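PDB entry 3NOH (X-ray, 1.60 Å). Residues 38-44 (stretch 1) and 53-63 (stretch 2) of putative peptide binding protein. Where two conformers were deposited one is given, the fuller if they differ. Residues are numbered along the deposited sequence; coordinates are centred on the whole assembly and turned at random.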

ATOM      1  N   ASP A  38     -15.174  -4.608  -1.631  1.00 39.90           N
ATOM      2  CA  ASP A  38     -15.377  -3.554  -2.630  1.00 42.48           C
ATOM      3  C   ASP A  38     -14.463  -2.348  -2.416  1.00 38.94           C
ATOM      4  O   ASP A  38     -13.935  -1.805  -3.389  1.00 38.35           O
ATOM      5  CB  ASP A  38     -16.831  -3.093  -2.609  1.00 46.35           C
ATOM      6  CG  ASP A  38     -17.096  -1.829  -3.479  1.00 61.03           C
ATOM      7  OD1 ASP A  38     -17.375  -1.988  -4.694  1.00 64.33           O
ATOM      8  OD2 ASP A  38     -17.066  -0.685  -2.929  1.00 67.02           O
ATOM      9  N   ILE A  39     -14.254  -1.932  -1.154  1.00 37.25           N
ATOM     10  CA  ILE A  39     -13.351  -0.840  -0.876  1.00 35.13           C
ATOM     11  C   ILE A  39     -11.932  -1.241  -1.223  1.00 31.54           C
ATOM     12  O   ILE A  39     -11.193  -0.487  -1.865  1.00 32.99           O
ATOM     13  CB  ILE A  39     -13.380  -0.374   0.622  1.00 35.98           C
ATOM     14  CG1 ILE A  39     -14.676   0.368   0.895  1.00 44.18           C
ATOM     15  CG2 ILE A  39     -12.204   0.525   0.935  1.00 34.82           C
ATOM     16  CD1 ILE A  39     -14.797   1.686   0.145  1.00 50.87           C
ATOM     17  N   ARG A  40     -11.548  -2.465  -0.842  1.00 30.87           N
ATOM     18  CA  ARG A  40     -10.228  -2.936  -1.207  1.00 29.46           C
ATOM     19  C   ARG A  40     -10.032  -3.025  -2.728  1.00 32.53           C
ATOM     20  O   ARG A  40      -8.962  -2.680  -3.204  1.00 28.13           O
ATOM     21  CB  ARG A  40      -9.898  -4.289  -0.568  1.00 32.38           C
ATOM     22  CG  ARG A  40      -9.818  -4.225   0.960  1.00 28.68           C
ATOM     23  CD  ARG A  40      -9.048  -5.450   1.566  1.00 27.77           C
ATOM     24  NE  ARG A  40      -9.622  -6.712   1.114  1.00 30.63           N
ATOM     25  CZ  ARG A  40     -10.660  -7.345   1.676  1.00 38.24           C
ATOM     26  NH1 ARG A  40     -11.274  -6.850   2.759  1.00 33.15           N
ATOM     27  NH2 ARG A  40     -11.094  -8.490   1.151  1.00 39.96           N
ATOM     28  N   GLU A  41     -11.053  -3.474  -3.446  1.00 35.05           N
ATOM     29  CA  GLU A  41     -11.007  -3.511  -4.922  1.00 38.76           C
ATOM     30  C   GLU A  41     -10.923  -2.091  -5.485  1.00 39.22           C
ATOM     31  O   GLU A  41     -10.168  -1.833  -6.426  1.00 37.68           O
ATOM     32  CB  GLU A  41     -12.201  -4.291  -5.504  1.00 42.48           C
ATOM     33  CG  GLU A  41     -12.162  -5.822  -5.240  1.00 43.45           C
ATOM     34  CD  GLU A  41     -10.847  -6.481  -5.734  1.00 50.28           C
ATOM     35  OE1 GLU A  41     -10.454  -6.244  -6.904  1.00 51.08           O
ATOM     36  OE2 GLU A  41     -10.199  -7.207  -4.947  1.00 49.35           O
ATOM     37  N   GLN A  42     -11.672  -1.146  -4.893  1.00 36.88           N
ATOM     38  CA  GLN A  42     -11.564   0.243  -5.350  1.00 36.19           C
ATOM     39  C   GLN A  42     -10.155   0.750  -5.177  1.00 35.49           C
ATOM     40  O   GLN A  42      -9.631   1.415  -6.079  1.00 34.89           O
ATOM     41  CB  GLN A  42     -12.518   1.168  -4.607  1.00 36.62           C
ATOM     42  CG  GLN A  42     -13.936   1.079  -5.002  1.00 41.16           C
ATOM     43  CD  GLN A  42     -14.724   2.204  -4.369  1.00 45.00           C
ATOM     44  OE1 GLN A  42     -14.437   3.365  -4.618  1.00 49.16           O
ATOM     45  NE2 GLN A  42     -15.711   1.864  -3.551  1.00 48.88           N
ATOM     46  N   LEU A  43      -9.548   0.442  -4.021  1.00 32.55           N
ATOM     47  CA  LEU A  43      -8.148   0.861  -3.754  1.00 29.46           C
ATOM     48  C   LEU A  43      -7.149   0.257  -4.745  1.00 32.04           C
ATOM     49  O   LEU A  43      -6.210   0.942  -5.187  1.00 33.40           O
ATOM     50  CB  LEU A  43      -7.675   0.594  -2.321  1.00 28.67           C
ATOM     51  CG  LEU A  43      -8.274   1.491  -1.249  1.00 29.28           C
ATOM     52  CD1 LEU A  43      -8.034   0.896   0.148  1.00 27.68           C
ATOM     53  CD2 LEU A  43      -7.679   2.932  -1.416  1.00 29.84           C
ATOM     54  N   LYS A  44      -7.319  -1.025  -5.075  1.00 31.41           N
ATOM     55  CA  LYS A  44      -6.479  -1.618  -6.082  1.00 32.42           C
ATOM     56  C   LYS A  44      -6.571  -0.866  -7.402  1.00 37.09           C
ATOM     57  O   LYS A  44      -5.543  -0.550  -8.017  1.00 37.50           O
ATOM     58  CB  LYS A  44      -6.882  -3.091  -6.296  1.00 31.40           C
ATOM     59  CG  LYS A  44      -6.518  -3.999  -5.145  1.00 32.11           C
ATOM     60  CD  LYS A  44      -7.066  -5.389  -5.356  1.00 35.61           C
ATOM     61  CE  LYS A  44      -6.795  -6.332  -4.213  1.00 39.99           C
ATOM     62  NZ  LYS A  44      -7.425  -7.660  -4.495  1.00 37.44           N
ATOM     63  N   SER A  53     -11.117   7.975  -8.370  1.00 50.92           N
ATOM     64  CA  SER A  53     -12.215   8.198  -7.432  0.50 51.57           C
ATOM     65  C   SER A  53     -12.212   7.108  -6.351  1.00 49.00           C
ATOM     66  O   SER A  53     -11.893   5.955  -6.634  1.00 46.13           O
ATOM     67  CB  SER A  53     -13.546   8.182  -8.214  0.50 55.45           C
ATOM     68  OG  SER A  53     -14.676   8.143  -7.361  0.50 60.62           O
ATOM     69  N   ILE A  54     -12.569   7.483  -5.125  1.00 46.51           N
ATOM     70  CA  ILE A  54     -12.805   6.528  -4.037  1.00 46.86           C
ATOM     71  C   ILE A  54     -14.216   6.860  -3.512  1.00 49.01           C
ATOM     72  O   ILE A  54     -14.438   7.924  -2.884  1.00 50.00           O
ATOM     73  CB  ILE A  54     -11.782   6.620  -2.895  1.00 49.43           C
ATOM     74  CG1 ILE A  54     -10.354   6.386  -3.381  1.00 51.66           C
ATOM     75  CG2 ILE A  54     -12.099   5.581  -1.812  1.00 53.64           C
ATOM     76  CD1 ILE A  54     -10.080   4.962  -3.769  1.00 52.89           C
ATOM     77  N   ARG A  55     -15.163   5.962  -3.791  1.00 46.22           N
ATOM     78  CA  ARG A  55     -16.570   6.145  -3.433  1.00 51.79           C
ATOM     79  C   ARG A  55     -16.794   5.371  -2.150  1.00 49.00           C
ATOM     80  O   ARG A  55     -16.738   4.141  -2.147  1.00 50.86           O
ATOM     81  CB  ARG A  55     -17.504   5.629  -4.537  1.00 53.73           C
ATOM     82  CG  ARG A  55     -17.678   6.559  -5.750  1.00 65.99           C
ATOM     83  N   THR A  56     -17.071   6.109  -1.074  1.00 46.47           N
ATOM     84  CA  THR A  56     -17.197   5.556   0.269  0.60 44.96           C
ATOM     85  C   THR A  56     -18.424   6.118   1.011  1.00 45.20           C
ATOM     86  O   THR A  56     -18.818   7.239   0.763  1.00 49.40           O
ATOM     87  CB  THR A  56     -15.945   5.914   1.064  0.60 42.85           C
ATOM     88  OG1 THR A  56     -15.782   4.964   2.113  0.60 51.51           O
ATOM     89  CG2 THR A  56     -16.044   7.375   1.618  0.60 34.32           C
ATOM     90  N   ASP A  57     -19.033   5.317   1.893  1.00 41.75           N
ATOM     91  CA  ASP A  57     -20.175   5.679   2.746  1.00 48.13           C
ATOM     92  C   ASP A  57     -19.731   6.677   3.828  1.00 43.08           C
ATOM     93  O   ASP A  57     -20.478   7.579   4.231  1.00 45.83           O
ATOM     94  CB  ASP A  57     -20.635   4.440   3.554  1.00 48.78           C
ATOM     95  CG  ASP A  57     -21.521   3.514   2.790  1.00 57.80           C
ATOM     96  OD1 ASP A  57     -22.123   3.933   1.802  1.00 60.32           O
ATOM     97  OD2 ASP A  57     -21.598   2.333   3.188  1.00 59.33           O
ATOM     98  N   THR A  58     -18.578   6.353   4.366  1.00 43.49           N
ATOM     99  CA  THR A  58     -17.939   7.130   5.376  1.00 46.58           C
ATOM    100  C   THR A  58     -16.453   7.203   5.025  1.00 44.43           C
ATOM    101  O   THR A  58     -15.919   6.488   4.144  1.00 46.80           O
ATOM    102  CB  THR A  58     -18.164   6.559   6.812  1.00 48.76           C
ATOM    103  OG1 THR A  58     -17.203   5.562   7.093  1.00 49.99           O
ATOM    104  CG2 THR A  58     -19.568   6.029   7.064  1.00 48.54           C
ATOM    105  N   GLU A  59     -15.759   8.042   5.748  1.00 38.10           N
ATOM    106  CA  GLU A  59     -14.413   8.431   5.394  1.00 37.77           C
ATOM    107  C   GLU A  59     -13.469   7.239   5.363  1.00 37.15           C
ATOM    108  O   GLU A  59     -13.570   6.325   6.169  1.00 37.76           O
ATOM    109  CB  GLU A  59     -13.902   9.504   6.384  1.00 36.72           C
ATOM    110  CG  GLU A  59     -12.397   9.786   6.310  1.00 49.67           C
ATOM    111  N   LEU A  60     -12.542   7.251   4.414  1.00 33.68           N
ATOM    112  CA  LEU A  60     -11.555   6.235   4.352  1.00 31.96           C
ATOM    113  C   LEU A  60     -10.253   6.821   4.851  1.00 30.59           C
ATOM    114  O   LEU A  60      -9.743   7.791   4.291  1.00 29.51           O
ATOM    115  CB  LEU A  60     -11.396   5.733   2.925  1.00 34.97           C
ATOM    116  CG  LEU A  60     -10.345   4.643   2.740  1.00 30.82           C
ATOM    117  CD1 LEU A  60     -10.628   3.359   3.548  1.00 34.25           C
ATOM    118  CD2 LEU A  60     -10.292   4.324   1.254  1.00 33.85           C
ATOM    119  N   SER A  61      -9.701   6.233   5.909  1.00 29.72           N
ATOM    120  CA  SER A  61      -8.476   6.743   6.451  1.00 26.65           C
ATOM    121  C   SER A  61      -7.619   5.572   6.855  1.00 26.83           C
ATOM    122  O   SER A  61      -8.118   4.734   7.584  1.00 30.31           O
ATOM    123  CB  SER A  61      -8.789   7.565   7.718  1.00 33.91           C
ATOM    124  OG  SER A  61      -7.617   8.176   8.185  1.00 38.94           O
ATOM    125  N   PHE A  62      -6.358   5.539   6.412  1.00 24.92           N
ATOM    126  CA  PHE A  62      -5.456   4.422   6.706  1.00 23.61           C
ATOM    127  C   PHE A  62      -4.029   4.818   6.430  1.00 25.31           C
ATOM    128  O   PHE A  62      -3.760   5.798   5.731  1.00 24.92           O
ATOM    129  CB  PHE A  62      -5.832   3.121   5.962  1.00 24.40           C
ATOM    130  CG  PHE A  62      -5.698   3.194   4.466  1.00 23.00           C
ATOM    131  CD1 PHE A  62      -6.742   3.710   3.687  1.00 24.64           C
ATOM    132  CD2 PHE A  62      -4.544   2.787   3.831  1.00 23.85           C
ATOM    133  CE1 PHE A  62      -6.587   3.801   2.299  1.00 26.44           C
ATOM    134  CE2 PHE A  62      -4.414   2.856   2.423  1.00 26.92           C
ATOM    135  CZ  PHE A  62      -5.436   3.365   1.671  1.00 27.22           C
ATOM    136  N   ASP A  63      -3.108   4.085   7.024  1.00 21.46           N
ATOM    137  CA  ASP A  63      -1.699   4.328   6.835  1.00 21.48           C
ATOM    138  C   ASP A  63      -1.132   3.341   5.820  1.00 21.90           C
ATOM    139  O   ASP A  63      -1.511   2.153   5.754  1.00 20.81           O
ATOM    140  CB  ASP A  63      -0.954   4.186   8.171  1.00 21.99           C
ATOM    141  CG  ASP A  63      -1.380   5.220   9.220  1.00 28.39           C
ATOM    142  OD1 ASP A  63      -1.884   6.273   8.846  1.00 30.85           O
ATOM    143  OD2 ASP A  63      -1.200   4.931  10.441  1.00 34.06           O
TER

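What fastens the helix to the loop? One side chain, Gln42, does the polar work with both ends of its amide. Its OE1 accepts from the backbone N of Arg55 at 2.8 Å, and its NE2 donates to the backbone O of Arg55 at 2.9 Å, both nearly straight. Glutamine suits this place because its amide carries an acceptor and a donor side by side, matching the N and O of a single loop residue. The anchor asks nothing of the arginine side chain, whose outer atoms are not modelled.

How is that amide held in position? Gln42 points toward the loop with chi1 m and chi2 t, an extended reach that carries the amide up to the backbone. Asp38, one helical turn earlier, steadies it: NE2 of Gln42 also donates to OD2 of Asp38 at 3.0 Å. The carboxylate thus supports the contact without touching the loop.

Which bump fills the apolar hollow? Leu43 starts out sideways, but its end swings nearer, and its methyl CD2 lodges among three apolar side chains. CD2 of Leu43 lies 3.9 Å from CD1 of Ile54, 4.0 Å from CD2 of Leu60 and 3.8 Å from CZ of Phe62, meeting the ring obliquely. Leu43, Leu60 and Phe62 are all buried, and a branched leucine end suits a pocket lined by methyls and a ring.

What does Ile39 add, a turn before Leu43? It points toward the loop, and its two branches spread. CG2 rests 4.2 Å from CD1 of Leu60, extending the apolar patch, while CD1 reaches Thr56, 3.9 Å from its OG1. OG1 of Thr56 donates within the loop to the backbone O of Thr58 at 2.5 Å; the methyl of Ile39, which can form no hydrogen bond, packs beside a hydroxyl that already has a partner.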